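Local coordinates for ABC transporter, substrate binding protein (Aeropyrum pernix, PDB 3EAF) that probably captures a solute outside the archaeal cell and delivers it to an ABC transporter for import, and also binds a magnesium ion, at residues P256-M261 / K351-K356. Sequence-based numbering, arbitrary orientation.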
loop_
_atom_site.group_PDB
_atom_site.type_symbol
_atom_site.label_atom_id
_atom_site.label_comp_id
_atom_site.label_asym_id
_atom_site.label_seq_id
_atom_site.Cartn_x
_atom_site.Cartn_y
_atom_site.Cartn_z
ATOM N N PRO A 256 1.826 0.411 7.137
ATOM C CA PRO A 256 2.452 -0.859 7.532
ATOM C C PRO A 256 3.991 -0.798 7.577
ATOM O O PRO A 256 4.634 -1.718 8.112
ATOM C CB PRO A 256 1.996 -1.835 6.435
ATOM C CG PRO A 256 0.853 -1.141 5.727
ATOM C CD PRO A 256 1.190 0.314 5.812
ATOM N N PHE A 257 4.560 0.285 7.045
ATOM C CA PHE A 257 6.005 0.423 6.855
ATOM C C PHE A 257 6.501 1.643 7.610
ATOM O O PHE A 257 5.855 2.699 7.586
ATOM C CB PHE A 257 6.341 0.595 5.363
ATOM C CG PHE A 257 5.501 -0.259 4.447
ATOM C CD1 PHE A 257 5.848 -1.582 4.198
ATOM C CD2 PHE A 257 4.356 0.258 3.849
ATOM C CE1 PHE A 257 5.078 -2.378 3.372
ATOM C CE2 PHE A 257 3.578 -0.529 3.011
ATOM C CZ PHE A 257 3.935 -1.853 2.779
ATOM N N ILE A 258 7.651 1.499 8.268
ATOM C CA ILE A 258 8.295 2.612 8.961
ATOM C C ILE A 258 8.739 3.686 7.956
ATOM O O ILE A 258 9.216 3.359 6.863
ATOM C CB ILE A 258 9.484 2.109 9.849
ATOM C CG1 ILE A 258 9.831 3.122 10.951
ATOM C CG2 ILE A 258 10.722 1.757 9.006
ATOM C CD1 ILE A 258 8.712 3.365 11.974
ATOM N N TYR A 259 8.531 4.956 8.299
ATOM C CA TYR A 259 8.998 6.063 7.463
ATOM C C TYR A 259 10.507 6.166 7.628
ATOM O O TYR A 259 11.019 5.885 8.719
ATOM C CB TYR A 259 8.409 7.399 7.915
ATOM C CG TYR A 259 6.945 7.663 7.633
ATOM C CD1 TYR A 259 6.031 6.623 7.446
ATOM C CD2 TYR A 259 6.469 8.973 7.603
ATOM C CE1 TYR A 259 4.679 6.888 7.215
ATOM C CE2 TYR A 259 5.136 9.249 7.374
ATOM C CZ TYR A 259 4.245 8.206 7.180
ATOM O OH TYR A 259 2.929 8.503 6.959
ATOM N N PRO A 260 11.230 6.578 6.561
ATOM C CA PRO A 260 12.673 6.819 6.730
ATOM C C PRO A 260 13.025 7.732 7.927
ATOM O O PRO A 260 13.990 7.453 8.630
ATOM C CB PRO A 260 13.080 7.469 5.398
ATOM C CG PRO A 260 12.108 6.914 4.408
ATOM C CD PRO A 260 10.793 6.818 5.171
HETATM N N MSE A 261 12.240 8.786 8.161
HETATM C CA MSE A 261 12.470 9.720 9.282
HETATM C C MSE A 261 12.365 9.108 10.689
HETATM O O MSE A 261 12.879 9.679 11.655
HETATM C CB MSE A 261 11.538 10.937 9.184
HETATM C CG MSE A 261 10.053 10.589 9.213
HETATM SE SE MSE A 261 8.885 12.148 9.311
HETATM C CE MSE A 261 9.574 13.244 7.856
ATOM N N LYS A 351 -0.798 -5.973 11.937
ATOM C CA LYS A 351 -0.593 -4.688 12.609
ATOM C C LYS A 351 -0.007 -3.606 11.697
ATOM O O LYS A 351 0.555 -3.902 10.645
ATOM C CB LYS A 351 0.211 -4.845 13.904
ATOM C CG LYS A 351 1.652 -5.266 13.744
ATOM C CD LYS A 351 2.303 -5.434 15.128
ATOM C CE LYS A 351 1.846 -6.715 15.821
ATOM N NZ LYS A 351 2.665 -6.992 17.053
ATOM N N VAL A 352 -0.185 -2.354 12.108
ATOM C CA VAL A 352 0.281 -1.193 11.353
ATOM C C VAL A 352 0.885 -0.151 12.277
ATOM O O VAL A 352 0.641 -0.175 13.484
ATOM C CB VAL A 352 -0.863 -0.522 10.544
ATOM C CG1 VAL A 352 -1.350 -1.441 9.439
ATOM C CG2 VAL A 352 -2.017 -0.074 11.458
ATOM N N PHE A 353 1.689 0.744 11.708
ATOM C CA PHE A 353 2.111 1.950 12.414
ATOM C C PHE A 353 1.045 3.020 12.230
ATOM O O PHE A 353 0.371 3.061 11.206
ATOM C CB PHE A 353 3.447 2.477 11.883
ATOM C CG PHE A 353 4.596 1.513 12.033
ATOM C CD1 PHE A 353 5.195 1.302 13.279
ATOM C CD2 PHE A 353 5.103 0.840 10.923
ATOM C CE1 PHE A 353 6.283 0.421 13.414
ATOM C CE2 PHE A 353 6.184 -0.044 11.046
ATOM C CZ PHE A 353 6.769 -0.257 12.299
ATOM N N ILE A 354 0.891 3.881 13.229
ATOM C CA ILE A 354 0.040 5.052 13.109
ATOM C C ILE A 354 0.915 6.281 13.270
ATOM O O ILE A 354 1.747 6.347 14.182
ATOM C CB ILE A 354 -1.107 5.058 14.166
ATOM C CG1 ILE A 354 -2.044 3.845 13.983
ATOM C CG2 ILE A 354 -1.868 6.398 14.140
ATOM C CD1 ILE A 354 -2.891 3.848 12.712
ATOM N N ILE A 355 0.718 7.253 12.386
ATOM C CA ILE A 355 1.519 8.469 12.372
ATOM C C ILE A 355 0.599 9.659 12.567
ATOM O O ILE A 355 -0.454 9.750 11.923
ATOM C CB ILE A 355 2.333 8.612 11.039
ATOM C CG1 ILE A 355 3.275 7.416 10.844
ATOM C CG2 ILE A 355 3.121 9.917 10.992
ATOM C CD1 ILE A 355 2.615 6.242 10.131
ATOM N N LYS A 356 0.994 10.560 13.460
ATOM C CA LYS A 356 0.214 11.754 13.740
ATOM C C LYS A 356 0.814 12.997 13.095
ATOM O O LYS A 356 2.025 13.211 13.144
ATOM C CB LYS A 356 0.110 11.981 15.249
ATOM C CG LYS A 356 -0.752 13.175 15.653
ATOM C CD LYS A 356 -0.717 13.356 17.151
ATOM C CE LYS A 356 -1.593 14.499 17.618
ATOM N NZ LYS A 356 -1.401 14.704 19.093
#
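Tyr259 and Ile355 meet tip to tip, the isoleucine's two branches touching the ring at different points. Ile355 CB lies 4.1 Å from Tyr259 OH. One branch, Ile355 CG2, only brushes the ring, 4.2 Å from Tyr259 CE2. The other, Ile355 CG1, turned anti to the carbonyl carbon (chi1 -59°), sits over one face of the Tyr259 ring, 3.8 Å above its plane and offset toward the rim, a CH-pi contact. At the tip, Ile355 CD1 closes to 3.6 Å from Tyr259 CE1. An alanine in place of Tyr259 would probably open a gap above the CG1 and CD1 of Ile355 and leave that branch free to turn. Further back, Ile258 CD1 stands over the centre of the Phe353 ring, 4.1 Å from its centroid, while Phe353 CE2 presses on the backbone at Ile258 N, 3.5 Å away. Pro256 CG meets Val352 CG1 at 4.3 Å. No hydrogen bond spans the two segments; Phe353 makes a backbone hydrogen bond with Ser255 instead. The buried apolar packing lays the loop that leaves strand 251-255 against strand 352-357, the antiparallel neighbour of strand 251-255 in the sheet, in one of the two sheet-centred lobes of a periplasmic binding protein fold.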